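Local coordinates for transcriptional regulator, PadR family (Bacillus cereus, PDB 4ESB), which probably binds operator DNA as a dimer through a winged helix-turn-helix domain and thereby regulates transcription, at residues V9-S19 with Q83-W91. Residues are numbered along the deposited sequence; the frame is centred on the assembly and turned at random.
Sequences VLEGCILYIIS and QLEEFKQSW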
loop_
_atom_site.group_PDB
_atom_site.type_symbol
_atom_site.label_atom_id
_atom_site.label_comp_id
_atom_site.label_asym_id
_atom_site.label_seq_id
_atom_site.Cartn_x
_atom_site.Cartn_y
_atom_site.Cartn_z
ATOM N N VAL A 9 3.972 1.830 -3.316
ATOM C CA VAL A 9 5.185 1.496 -2.580
ATOM C C VAL A 9 6.444 1.519 -3.447
ATOM O O VAL A 9 7.531 1.190 -2.977
ATOM C CB VAL A 9 5.073 0.087 -1.968
ATOM C CG1 VAL A 9 3.853 -0.004 -1.064
ATOM C CG2 VAL A 9 5.007 -0.962 -3.071
ATOM N N LEU A 10 6.299 1.909 -4.708
ATOM C CA LEU A 10 7.403 1.833 -5.660
ATOM C C LEU A 10 8.474 2.884 -5.376
ATOM O O LEU A 10 9.670 2.606 -5.483
ATOM C CB LEU A 10 6.879 1.978 -7.090
ATOM C CG LEU A 10 7.901 1.929 -8.227
ATOM C CD1 LEU A 10 8.620 0.587 -8.278
ATOM C CD2 LEU A 10 7.205 2.210 -9.546
ATOM N N GLU A 11 8.045 4.089 -5.018
ATOM C CA GLU A 11 8.976 5.159 -4.677
ATOM C C GLU A 11 9.850 4.750 -3.495
ATOM O O GLU A 11 11.053 5.003 -3.483
ATOM C CB GLU A 11 8.211 6.446 -4.352
ATOM C CG GLU A 11 9.095 7.618 -3.955
ATOM C CD GLU A 11 8.408 8.959 -4.139
ATOM O OE1 GLU A 11 7.266 8.979 -4.641
ATOM O OE2 GLU A 11 9.010 9.994 -3.783
ATOM N N GLY A 12 9.237 4.105 -2.508
ATOM C CA GLY A 12 9.949 3.666 -1.321
ATOM C C GLY A 12 10.946 2.559 -1.600
ATOM O O GLY A 12 12.033 2.529 -1.025
ATOM N N CYS A 13 10.580 1.642 -2.488
ATOM C CA CYS A 13 11.453 0.523 -2.826
ATOM C C CYS A 13 12.613 0.998 -3.693
ATOM O O CYS A 13 13.712 0.453 -3.634
ATOM C CB CYS A 13 10.666 -0.573 -3.543
ATOM S SG CYS A 13 9.488 -1.430 -2.468
ATOM N N ILE A 14 12.354 2.018 -4.501
ATOM C CA ILE A 14 13.401 2.660 -5.283
ATOM C C ILE A 14 14.409 3.353 -4.364
ATOM O O ILE A 14 15.617 3.261 -4.579
ATOM C CB ILE A 14 12.812 3.675 -6.283
ATOM C CG1 ILE A 14 12.269 2.934 -7.504
ATOM C CG2 ILE A 14 13.867 4.694 -6.709
ATOM C CD1 ILE A 14 11.617 3.825 -8.538
ATOM N N LEU A 15 13.916 4.042 -3.338
ATOM C CA LEU A 15 14.802 4.685 -2.375
ATOM C C LEU A 15 15.621 3.640 -1.629
ATOM O O LEU A 15 16.817 3.833 -1.403
ATOM C CB LEU A 15 14.017 5.534 -1.372
ATOM C CG LEU A 15 13.384 6.828 -1.890
ATOM C CD1 LEU A 15 12.533 7.463 -0.803
ATOM C CD2 LEU A 15 14.448 7.803 -2.369
ATOM N N TYR A 16 14.984 2.535 -1.250
ATOM C CA TYR A 16 15.695 1.476 -0.544
ATOM C C TYR A 16 16.857 0.966 -1.380
ATOM O O TYR A 16 17.987 0.876 -0.906
ATOM C CB TYR A 16 14.774 0.305 -0.210
ATOM C CG TYR A 16 15.522 -0.817 0.469
ATOM C CD1 TYR A 16 15.894 -0.718 1.803
ATOM C CD2 TYR A 16 15.881 -1.963 -0.229
ATOM C CE1 TYR A 16 16.591 -1.734 2.428
ATOM C CE2 TYR A 16 16.577 -2.985 0.388
ATOM C CZ TYR A 16 16.929 -2.864 1.716
ATOM O OH TYR A 16 17.623 -3.878 2.333
ATOM N N ILE A 17 16.563 0.629 -2.630
ATOM C CA ILE A 17 17.557 0.058 -3.527
ATOM C C ILE A 17 18.712 1.026 -3.752
ATOM O O ILE A 17 19.877 0.644 -3.641
ATOM C CB ILE A 17 16.924 -0.332 -4.877
ATOM C CG1 ILE A 17 16.122 -1.626 -4.716
ATOM C CG2 ILE A 17 17.995 -0.512 -5.943
ATOM C CD1 ILE A 17 15.077 -1.842 -5.786
ATOM N N ILE A 18 18.389 2.278 -4.060
ATOM C CA ILE A 18 19.411 3.293 -4.293
ATOM C C ILE A 18 20.222 3.569 -3.029
ATOM O O ILE A 18 21.412 3.876 -3.109
ATOM C CB ILE A 18 18.795 4.611 -4.804
ATOM C CG1 ILE A 18 18.139 4.390 -6.173
ATOM C CG2 ILE A 18 19.863 5.691 -4.901
ATOM C CD1 ILE A 18 17.637 5.658 -6.837
ATOM N N SER A 19 19.584 3.457 -1.867
ATOM C CA SER A 19 20.271 3.707 -0.602
ATOM C C SER A 19 21.343 2.651 -0.358
ATOM O O SER A 19 22.325 2.898 0.343
ATOM C CB SER A 19 19.280 3.747 0.571
ATOM O OG SER A 19 18.964 2.456 1.068
ATOM N N GLN A 83 13.169 10.119 4.446
ATOM C CA GLN A 83 11.891 9.680 3.911
ATOM C C GLN A 83 11.856 8.163 3.761
ATOM O O GLN A 83 10.804 7.542 3.906
ATOM C CB GLN A 83 11.632 10.357 2.564
ATOM C CG GLN A 83 10.219 10.176 2.030
ATOM C CD GLN A 83 9.894 11.148 0.910
ATOM O OE1 GLN A 83 10.229 12.331 0.986
ATOM N NE2 GLN A 83 9.242 10.652 -0.138
ATOM N N LEU A 84 13.010 7.570 3.476
ATOM C CA LEU A 84 13.119 6.118 3.404
ATOM C C LEU A 84 12.799 5.498 4.758
ATOM O O LEU A 84 12.138 4.462 4.833
ATOM C CB LEU A 84 14.518 5.703 2.945
ATOM C CG LEU A 84 14.829 4.204 3.014
ATOM C CD1 LEU A 84 13.864 3.402 2.147
ATOM C CD2 LEU A 84 16.267 3.940 2.598
ATOM N N GLU A 85 13.260 6.136 5.830
ATOM C CA GLU A 85 12.991 5.643 7.177
ATOM C C GLU A 85 11.505 5.755 7.497
ATOM O O GLU A 85 10.926 4.862 8.114
ATOM C CB GLU A 85 13.815 6.408 8.216
ATOM C CG GLU A 85 15.317 6.187 8.104
ATOM C CD GLU A 85 15.683 4.720 7.991
ATOM O OE1 GLU A 85 15.461 3.975 8.971
ATOM O OE2 GLU A 85 16.185 4.307 6.922
ATOM N N GLU A 86 10.890 6.857 7.078
ATOM C CA GLU A 86 9.450 7.025 7.229
ATOM C C GLU A 86 8.710 5.896 6.514
ATOM O O GLU A 86 7.757 5.333 7.052
ATOM C CB GLU A 86 9.003 8.376 6.671
ATOM C CG GLU A 86 9.544 9.573 7.434
ATOM C CD GLU A 86 9.300 10.882 6.707
ATOM O OE1 GLU A 86 8.590 10.868 5.678
ATOM O OE2 GLU A 86 9.817 11.923 7.164
ATOM N N PHE A 87 9.151 5.565 5.303
ATOM C CA PHE A 87 8.518 4.503 4.525
ATOM C C PHE A 87 8.652 3.143 5.205
ATOM O O PHE A 87 7.693 2.374 5.261
ATOM C CB PHE A 87 9.108 4.437 3.115
ATOM C CG PHE A 87 8.675 3.226 2.338
ATOM C CD1 PHE A 87 7.399 3.153 1.806
ATOM C CD2 PHE A 87 9.540 2.161 2.146
ATOM C CE1 PHE A 87 6.993 2.041 1.095
ATOM C CE2 PHE A 87 9.139 1.044 1.435
ATOM C CZ PHE A 87 7.864 0.985 0.909
ATOM N N LYS A 88 9.844 2.845 5.713
ATOM C CA LYS A 88 10.086 1.573 6.388
ATOM C C LYS A 88 9.190 1.420 7.607
ATOM O O LYS A 88 8.700 0.327 7.893
ATOM C CB LYS A 88 11.553 1.451 6.801
ATOM C CG LYS A 88 12.496 1.293 5.623
ATOM C CD LYS A 88 13.948 1.174 6.062
ATOM C CE LYS A 88 14.867 0.985 4.859
ATOM N NZ LYS A 88 16.312 0.938 5.220
ATOM N N GLN A 89 8.973 2.518 8.324
ATOM C CA GLN A 89 8.144 2.489 9.520
ATOM C C GLN A 89 6.682 2.304 9.149
ATOM O O GLN A 89 6.008 1.424 9.682
ATOM C CB GLN A 89 8.334 3.771 10.328
ATOM C CG GLN A 89 9.608 3.770 11.148
ATOM C CD GLN A 89 10.038 5.161 11.565
ATOM O OE1 GLN A 89 9.232 6.092 11.587
ATOM N NE2 GLN A 89 11.318 5.311 11.888
ATOM N N SER A 90 6.195 3.133 8.231
ATOM C CA SER A 90 4.820 3.022 7.765
ATOM C C SER A 90 4.558 1.625 7.214
ATOM O O SER A 90 3.541 1.010 7.532
ATOM C CB SER A 90 4.526 4.061 6.680
ATOM O OG SER A 90 4.934 5.358 7.075
ATOM N N TRP A 91 5.478 1.119 6.395
ATOM C CA TRP A 91 5.266 -0.164 5.732
ATOM C C TRP A 91 5.135 -1.330 6.708
ATOM O O TRP A 91 4.285 -2.199 6.530
ATOM C CB TRP A 91 6.385 -0.488 4.747
ATOM C CG TRP A 91 6.270 -1.901 4.299
ATOM C CD1 TRP A 91 7.052 -2.952 4.680
ATOM C CD2 TRP A 91 5.275 -2.436 3.423
ATOM N NE1 TRP A 91 6.614 -4.107 4.080
ATOM C CE2 TRP A 91 5.522 -3.816 3.301
ATOM C CE3 TRP A 91 4.202 -1.877 2.722
ATOM C CZ2 TRP A 91 4.738 -4.649 2.506
ATOM C CZ3 TRP A 91 3.424 -2.703 1.930
ATOM C CH2 TRP A 91 3.695 -4.074 1.829
HETATM O O HOH W 1 18.512 1.369 3.556
#
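Val9, just ahead of helix 10-19, touches two aromatic rings of segment 83-91 with different atoms: its CB lies 4.1 Å from Phe87 CZ, and its CG1 branch approaches Trp91 CZ3 obliquely. Val98 of the second subunit packs on both Val9 and Trp91, and Trp91 NE1 is hydrogen-bonded to Asn99 of that subunit, so this end of the contact runs straight into the dimer interface. At Gly12 the backbone itself meets a ring. Gly12 CA stands 3.7 Å from the centroid of the Phe87 ring and 8° off the ring normal, a CH-pi contact over one face. The glycine's lack of a side chain lets the ring lie against the helix backbone, and the two CA atoms, Gly12 and Phe87, are 6.1 Å apart. One turn on, Leu15 and Tyr16 present their CB atoms to Leu84 CD1, at 4.1 and 4.0 Å. With CG anti to the backbone N (chi1 172°), Leu84 enters as a knob the hole formed by Gly12, Leu15, Tyr16 and Ser19. The Tyr16 ring receives the extended Lys88 chain at its edge, Lys88 CE being 3.6 Å from Tyr16 CD1. Ser19 CB and OG meet the other methyl of Leu84, CD2. The same hydroxyl donates to Tyr16 O and accepts from a water that in turn accepts from Lys88 NZ. Segments 10-19 and 83-91 cross at -122° with axes 9.5 Å apart at closest approach, and this joins the first helix of the winged-helix fold to the long helix 78-101 that enters the dimer interface. The chemistry is thus mainly apolar, with a water-mediated polar link at the Ser19 end; this is consistent with close fit, more than direct polar bonding, setting how the two segments seat.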